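Putative Hit-like protein involved in cell-cycle regulation (Streptococcus mutans, PDB 3L7X) binds zinc and, as a Hint-like member of the histidine triad family, probably hydrolyses or transfers nucleotides, with a putative part in cell-cycle regulation. Local coordinates at residues A[64-67]-A[71-74]; A[104-109]-A[136-141]. One frame throughout, in Å; residues are numbered along the deposited sequence.

Contact 1 (A[64-67]-A[71-74])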
loop_
_atom_site.group_PDB
_atom_site.type_symbol
_atom_site.label_atom_id
_atom_site.label_comp_id
_atom_site.label_asym_id
_atom_site.label_seq_id
_atom_site.Cartn_x
_atom_site.Cartn_y
_atom_site.Cartn_z
ATOM N N ASP A 64 6.864 9.584 10.726
ATOM C CA ASP A 64 8.192 9.010 10.557
ATOM C C ASP A 64 9.219 10.101 10.855
ATOM O O ASP A 64 9.194 11.168 10.269
ATOM C CB ASP A 64 8.359 8.496 9.107
ATOM C CG ASP A 64 9.623 7.673 8.969
ATOM O OD1 ASP A 64 10.766 8.195 9.242
ATOM O OD2 ASP A 64 9.516 6.457 8.690
ATOM N N ILE A 65 10.099 9.876 11.835
ATOM C CA ILE A 65 10.985 10.902 12.241
ATOM C C ILE A 65 11.903 11.437 11.166
ATOM O O ILE A 65 12.355 12.594 11.254
ATOM C CB ILE A 65 11.849 10.319 13.466
ATOM C CG1 ILE A 65 11.174 10.856 14.673
ATOM C CG2 ILE A 65 13.310 10.587 13.290
ATOM C CD1 ILE A 65 9.944 10.258 14.935
ATOM N N SER A 66 12.098 10.653 10.095
ATOM C CA SER A 66 13.008 11.088 9.023
ATOM C C SER A 66 12.302 12.006 8.006
ATOM O O SER A 66 12.964 12.619 7.172
ATOM C CB SER A 66 13.498 9.854 8.234
ATOM O OG SER A 66 12.412 9.267 7.405
ATOM N N GLN A 67 10.984 12.039 8.070
ATOM C CA GLN A 67 10.136 12.962 7.240
ATOM C C GLN A 67 10.591 13.023 5.766
ATOM O O GLN A 67 11.137 14.080 5.293
ATOM C CB GLN A 67 10.164 14.379 7.851
ATOM C CG GLN A 67 9.395 14.505 9.173
ATOM C CD GLN A 67 7.898 14.264 8.981
ATOM O OE1 GLN A 67 7.426 13.140 9.121
ATOM N NE2 GLN A 67 7.179 15.300 8.626
ATOM N N GLY A 71 4.936 15.499 6.778
ATOM C CA GLY A 71 3.792 14.687 7.124
ATOM C C GLY A 71 3.941 13.213 6.886
ATOM O O GLY A 71 3.015 12.479 7.139
ATOM N N HIS A 72 5.120 12.769 6.447
ATOM C CA HIS A 72 5.393 11.340 6.202
ATOM C C HIS A 72 5.025 10.615 7.494
ATOM O O HIS A 72 5.529 10.979 8.601
ATOM C CB HIS A 72 6.884 11.245 5.897
ATOM C CG HIS A 72 7.474 9.870 5.755
ATOM N ND1 HIS A 72 6.780 8.683 5.510
ATOM C CD2 HIS A 72 8.784 9.535 5.777
ATOM C CE1 HIS A 72 7.665 7.688 5.384
ATOM N NE2 HIS A 72 8.877 8.201 5.508
ATOM N N THR A 73 4.153 9.583 7.364
ATOM C CA THR A 73 3.581 8.896 8.549
ATOM C C THR A 73 3.720 7.406 8.355
ATOM O O THR A 73 3.647 6.938 7.188
ATOM C CB THR A 73 2.009 9.269 8.650
ATOM O OG1 THR A 73 1.928 10.637 9.045
ATOM C CG2 THR A 73 1.299 8.441 9.711
ATOM N N LEU A 74 3.895 6.635 9.453
ATOM C CA LEU A 74 3.843 5.197 9.342
ATOM C C LEU A 74 2.573 4.774 10.059
ATOM O O LEU A 74 2.253 5.285 11.153
ATOM C CB LEU A 74 5.022 4.443 10.060
ATOM C CG LEU A 74 6.401 4.800 9.518
ATOM C CD1 LEU A 74 7.456 3.908 10.177
ATOM C CD2 LEU A 74 6.476 4.559 7.936
#

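Contact 2 (A[104-109]-A[136-141])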
loop_
_atom_site.group_PDB
_atom_site.type_symbol
_atom_site.label_atom_id
_atom_site.label_comp_id
_atom_site.label_asym_id
_atom_site.label_seq_id
_atom_site.Cartn_x
_atom_site.Cartn_y
_atom_site.Cartn_z
ATOM N N ARG A 104 -6.667 11.045 4.477
ATOM C CA ARG A 104 -7.459 12.258 4.209
ATOM C C ARG A 104 -7.047 13.343 5.191
ATOM O O ARG A 104 -6.852 14.501 4.800
ATOM C CB ARG A 104 -8.941 11.983 4.299
ATOM C CG ARG A 104 -9.466 11.325 3.026
ATOM C CD ARG A 104 -11.009 11.207 3.072
ATOM N NE ARG A 104 -11.548 10.214 4.015
ATOM C CZ ARG A 104 -11.767 8.950 3.703
ATOM N NH1 ARG A 104 -11.379 8.452 2.524
ATOM N NH2 ARG A 104 -12.325 8.181 4.614
ATOM N N ALA A 105 -6.933 12.963 6.463
ATOM C CA ALA A 105 -6.527 13.940 7.496
ATOM C C ALA A 105 -5.122 14.484 7.216
ATOM O O ALA A 105 -4.854 15.676 7.342
ATOM C CB ALA A 105 -6.598 13.296 8.902
ATOM N N LEU A 106 -4.185 13.601 6.881
ATOM C CA LEU A 106 -2.845 14.042 6.543
ATOM C C LEU A 106 -2.804 15.033 5.373
ATOM O O LEU A 106 -2.076 16.034 5.369
ATOM C CB LEU A 106 -2.030 12.778 6.234
ATOM C CG LEU A 106 -0.553 12.789 6.189
ATOM C CD1 LEU A 106 -0.009 13.337 7.538
ATOM C CD2 LEU A 106 -0.110 11.301 6.006
ATOM N N GLN A 107 -3.581 14.729 4.350
ATOM C CA GLN A 107 -3.645 15.592 3.198
ATOM C C GLN A 107 -4.237 16.933 3.608
ATOM O O GLN A 107 -3.732 17.968 3.207
ATOM C CB GLN A 107 -4.503 14.971 2.072
ATOM C CG GLN A 107 -4.642 15.974 0.905
ATOM C CD GLN A 107 -5.442 15.405 -0.257
ATOM O OE1 GLN A 107 -6.509 14.777 -0.056
ATOM N NE2 GLN A 107 -4.956 15.655 -1.492
ATOM N N LYS A 108 -5.271 16.911 4.447
ATOM C CA LYS A 108 -5.910 18.172 4.864
ATOM C C LYS A 108 -4.916 19.015 5.689
ATOM O O LYS A 108 -4.705 20.223 5.450
ATOM C CB LYS A 108 -7.153 17.880 5.714
ATOM C CG LYS A 108 -8.365 17.347 4.944
ATOM C CD LYS A 108 -9.644 17.343 5.836
ATOM C CE LYS A 108 -9.500 16.515 7.156
ATOM N NZ LYS A 108 -9.587 14.965 7.103
ATOM N N ALA A 109 -4.299 18.377 6.684
ATOM C CA ALA A 109 -3.366 19.087 7.566
ATOM C C ALA A 109 -2.187 19.701 6.828
ATOM O O ALA A 109 -1.743 20.808 7.190
ATOM C CB ALA A 109 -2.854 18.145 8.646
ATOM N N LEU A 136 2.650 6.574 4.635
ATOM C CA LEU A 136 1.755 7.570 3.923
ATOM C C LEU A 136 2.673 8.730 3.652
ATOM O O LEU A 136 3.176 9.338 4.585
ATOM C CB LEU A 136 0.600 7.999 4.819
ATOM C CG LEU A 136 -0.231 6.861 5.431
ATOM C CD1 LEU A 136 -1.416 7.450 6.268
ATOM C CD2 LEU A 136 -0.773 5.931 4.401
ATOM N N VAL A 137 2.947 9.018 2.387
ATOM C CA VAL A 137 3.965 10.019 2.006
ATOM C C VAL A 137 3.194 11.118 1.253
ATOM O O VAL A 137 2.880 10.979 0.026
ATOM C CB VAL A 137 5.021 9.416 1.073
ATOM C CG1 VAL A 137 6.072 10.446 0.701
ATOM C CG2 VAL A 137 5.687 8.159 1.718
ATOM N N PRO A 138 2.908 12.218 1.934
ATOM C CA PRO A 138 2.243 13.351 1.213
ATOM C C PRO A 138 3.146 13.858 0.104
ATOM O O PRO A 138 4.401 13.890 0.220
ATOM C CB PRO A 138 2.097 14.398 2.338
ATOM C CG PRO A 138 1.940 13.534 3.636
ATOM C CD PRO A 138 3.088 12.507 3.375
ATOM N N ARG A 139 2.543 14.332 -0.991
ATOM C CA ARG A 139 3.301 14.796 -2.123
ATOM C C ARG A 139 2.838 16.254 -2.444
ATOM O O ARG A 139 1.657 16.613 -2.269
ATOM C CB ARG A 139 3.075 13.902 -3.367
ATOM C CG ARG A 139 3.512 12.419 -3.144
ATOM C CD ARG A 139 5.044 12.408 -2.873
ATOM N NE ARG A 139 5.811 12.972 -4.032
ATOM C CZ ARG A 139 6.145 12.273 -5.120
ATOM N NH1 ARG A 139 5.744 11.000 -5.304
ATOM N NH2 ARG A 139 6.887 12.853 -6.052
ATOM N N PHE A 140 3.800 17.094 -2.802
ATOM C CA PHE A 140 3.572 18.525 -3.008
ATOM C C PHE A 140 4.091 18.940 -4.396
ATOM O O PHE A 140 5.264 18.782 -4.707
ATOM C CB PHE A 140 4.302 19.307 -1.886
ATOM C CG PHE A 140 3.911 18.870 -0.531
ATOM C CD1 PHE A 140 2.813 19.464 0.109
ATOM C CD2 PHE A 140 4.607 17.829 0.116
ATOM C CE1 PHE A 140 2.407 19.071 1.358
ATOM C CE2 PHE A 140 4.208 17.428 1.376
ATOM C CZ PHE A 140 3.124 18.014 2.013
ATOM N N ALA A 141 3.213 19.443 -5.259
ATOM C CA ALA A 141 3.706 19.952 -6.520
ATOM C C ALA A 141 4.860 20.923 -6.254
ATOM O O ALA A 141 5.857 20.892 -6.960
ATOM C CB ALA A 141 2.590 20.665 -7.251
#

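Contact 1 (A[64-67]-A[71-74])
D64 OD1 is gripped by two donors from S66, while the rest of the D64 side chain stacks over the H72 ring. The backbone N of S66 reaches OD1 at 2.9 Å through the anti lone pair, which makes an Asx turn, and S66 OG comes from above the carboxylate plane at 2.7 Å. Serine suits this place because its short hydroxyl can fold back onto the same oxygen. The Asx turn overlies a type I beta turn, closed by Q67 N to D64 O at 3.0 Å. D64 and H72 both hold CG anti to the backbone N (chi1 -170° for D64), so the two side chains run alongside each other in the same direction and carboxylate and imidazole stack, their planes only 4° apart. D64 CB sits over the middle of one ring face, 3.6 Å from the centroid, a CH-pi contact, with CG toward NE2. Meanwhile D64 OD2 meets the branched end of L74, with CD1 at 3.6 Å.

One backbone bond joins the segments: D64 N to H72 O, 2.9 Å and fairly straight. G71 has a positive phi at which a CB would press on the preceding carbonyl, and its O accepts from T73 OG1 at 2.9 Å. The H72 ring also meets that of H135. This turn connects the antiparallel strands 59-63 and 73-77, and strand 134-139 flanks the latter on its other edge.

Contact 2 (A[104-109]-A[136-141])
L106 on helix 99-110 reaches across to strand 134-139 and touches both L136 and P138. Its CG stands anti to the backbone N, beside the carbonyl carbon: this chi1 of -164° sets CG against P138 CG at 3.6 Å, and chi2 of 56° then swings the methyl CD2 onto L136 CB, also at 3.6 Å. CD2 stays within 3.8 Å of P138 CG as well, so this methyl is shared by both strand residues. The fork of leucine is what lets one helix residue touch the two at once. L106 crosses the proline ring at about a right angle but runs obliquely over L136, whose own chain bends off beside its backbone N (chi1 -53°) and brings CD1 to 4.1 Å from L106 CD2.

This is the helix-on-sheet layer of the HIT fold. L136 and P138 point to the helix, whereas V137 between them points away, to the other face of the sheet. I99 and I102 add apolar cover to L136, and T110 of the same helix touches P138.

Proline suits its place near the end of the strand: the neighbouring strand 73-77 starts only at T73, so P138, two residues beyond L136, lies against the loop residue G71, where its missing N-H costs no strand pairing. The flat, compact pyrrolidine ring also offers L106 a firm apolar surface. P138 O accepts from T69 OG1, and I167 of the second subunit packs on L106.

How the contacts relate
Followed from the N terminus, the chain leaves strand 59-63, makes the short turn that contact 1 closes between 64-67 and 71-74, and runs into strand 73-77. Only afterwards does helix 99-110 open contact 2, which closes a longer loop, through strand 114-121, when strand 134-139 arrives. The two are therefore in series, neither enclosing nor crossing the other. In space they adjoin, because strands 73-77 and 134-139 are sheet neighbours: T73 O and L136 N probably form a hydrogen bond, and L106 CD1 packs against G71 O and T73 OG1. Together they tie a hairpin turn, two inner strands and a covering helix, and both also touch the second subunit.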